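Local coordinates for uncharacterized protein MJ0764 (Methanocaldococcus jannaschii, PDB 2B8M) that is of unknown function but adopts the double-stranded beta-helix fold of the RmlC-like cupins, a family whose barrel commonly houses a metal or small-molecule site, at residues Y77-F80 and N81-M84. Numbering follows the deposited sequence.
Sequences YVPF and NVKM
Val78 and Val82 meet across a tight reversal of the chain, CG1 against CG1 at 3.8 Å, where strand 74-78 of one sheet passes over to strand 83-87 of the other. Both CG1 branches lie anti to their own backbone N, which swings them into the space between the two arms. Farther in, the selenium of Met84, modelled as selenomethionine, sits 4.3 Å from Val78 CG1; Leu62 packs against both residues, and a bound ethanediol lies near the Met84 side chain. The other branch of Val82, CG2, rests 3.8 Å from Pro79 CB. Ile3 of the second subunit packs on Pro79 and Val82, so the reversal also borders the dimer interface.

At the outer end, the Phe80 ring and the Asn81 side chain run side by side. Asn81 CB stands over the ring face in a CH-pi contact, 4.1 Å from the ring centroid. Beyond it the amide is tilted 36° to the ring, bringing ND2 to 3.2 Å from Phe80 CZ, over the rim.

The backbone at Phe80 and Asn81 approximates a type II turn, Asn81 taking the left-handed conformation (phi 67°). No hydrogen bond joins the two arms; instead Ser45 OG, from elsewhere in the chain, bonds both Pro79 O and Val82 N and so links the two ends of the turn. The chemistry is therefore divided: apolar packing joins the arms on the inside, Ser45 supplies a polar link between them, and the ring-amide pairing, on the more exposed bend, is consistent with holding those two side chains together.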
loop_
_atom_site.group_PDB
_atom_site.type_symbol
_atom_site.label_atom_id
_atom_site.label_comp_id
_atom_site.label_asym_id
_atom_site.label_seq_id
_atom_site.Cartn_x
_atom_site.Cartn_y
_atom_site.Cartn_z
ATOM N N TYR A 77 -7.845 -7.885 3.446
ATOM C CA TYR A 77 -8.091 -7.294 4.756
ATOM C C TYR A 77 -8.067 -8.360 5.833
ATOM O O TYR A 77 -8.758 -9.376 5.706
ATOM C CB TYR A 77 -9.469 -6.656 4.788
ATOM C CG TYR A 77 -9.963 -6.265 6.160
ATOM C CD1 TYR A 77 -9.281 -5.342 6.935
ATOM C CD2 TYR A 77 -11.128 -6.822 6.669
ATOM C CE1 TYR A 77 -9.778 -4.969 8.184
ATOM C CE2 TYR A 77 -11.631 -6.457 7.901
ATOM C CZ TYR A 77 -10.960 -5.529 8.652
ATOM O OH TYR A 77 -11.479 -5.213 9.890
ATOM N N VAL A 78 -7.299 -8.124 6.888
ATOM C CA VAL A 78 -7.345 -8.980 8.092
ATOM C C VAL A 78 -7.723 -8.057 9.245
ATOM O O VAL A 78 -7.057 -7.073 9.485
ATOM C CB VAL A 78 -6.001 -9.669 8.444
ATOM C CG1 VAL A 78 -6.170 -10.545 9.676
ATOM C CG2 VAL A 78 -5.486 -10.471 7.275
ATOM N N PRO A 79 -8.798 -8.374 9.954
ATOM C CA PRO A 79 -9.161 -7.556 11.091
ATOM C C PRO A 79 -8.106 -7.559 12.202
ATOM O O PRO A 79 -7.303 -8.487 12.323
ATOM C CB PRO A 79 -10.486 -8.194 11.574
ATOM C CG PRO A 79 -10.958 -9.033 10.436
ATOM C CD PRO A 79 -9.753 -9.469 9.714
ATOM N N PHE A 80 -8.196 -6.537 13.039
ATOM C CA PHE A 80 -7.530 -6.452 14.324
ATOM C C PHE A 80 -7.836 -7.648 15.241
ATOM O O PHE A 80 -8.980 -8.119 15.338
ATOM C CB PHE A 80 -7.934 -5.113 14.952
ATOM C CG PHE A 80 -7.497 -4.921 16.355
ATOM C CD1 PHE A 80 -6.151 -4.896 16.683
ATOM C CD2 PHE A 80 -8.430 -4.764 17.359
ATOM C CE1 PHE A 80 -5.747 -4.700 17.983
ATOM C CE2 PHE A 80 -8.034 -4.569 18.675
ATOM C CZ PHE A 80 -6.675 -4.539 18.984
ATOM N N ASN A 81 -6.779 -8.105 15.922
ATOM C CA ASN A 81 -6.831 -9.133 16.924
ATOM C C ASN A 81 -7.198 -10.483 16.373
ATOM O O ASN A 81 -7.956 -11.225 16.999
ATOM C CB ASN A 81 -7.801 -8.734 18.044
ATOM C CG ASN A 81 -7.089 -8.309 19.277
ATOM O OD1 ASN A 81 -5.994 -8.785 19.567
ATOM N ND2 ASN A 81 -7.711 -7.408 20.038
ATOM N N VAL A 82 -6.617 -10.810 15.235
ATOM C CA VAL A 82 -6.854 -12.063 14.537
ATOM C C VAL A 82 -5.506 -12.809 14.393
ATOM O O VAL A 82 -4.497 -12.220 13.933
ATOM C CB VAL A 82 -7.470 -11.798 13.129
ATOM C CG1 VAL A 82 -7.498 -13.057 12.267
ATOM C CG2 VAL A 82 -8.874 -11.242 13.236
ATOM N N LYS A 83 -5.500 -14.094 14.728
ATOM C CA LYS A 83 -4.316 -14.927 14.589
ATOM C C LYS A 83 -4.068 -15.225 13.135
ATOM O O LYS A 83 -4.975 -15.739 12.436
ATOM C CB LYS A 83 -4.476 -16.234 15.332
ATOM C CG LYS A 83 -3.225 -17.063 15.354
ATOM C CD LYS A 83 -3.240 -18.094 16.465
ATOM C CE LYS A 83 -4.465 -18.979 16.447
ATOM N NZ LYS A 83 -4.416 -20.049 17.450
HETATM N N MSE A 84 -2.877 -14.867 12.679
HETATM C CA MSE A 84 -2.525 -15.043 11.284
HETATM C C MSE A 84 -1.146 -15.622 11.048
HETATM O O MSE A 84 -0.205 -15.479 11.856
HETATM C CB MSE A 84 -2.577 -13.719 10.533
HETATM C CG MSE A 84 -1.680 -12.658 11.136
HETATM SE SE MSE A 84 -1.974 -10.881 10.352
HETATM C CE MSE A 84 -1.469 -11.296 8.616
#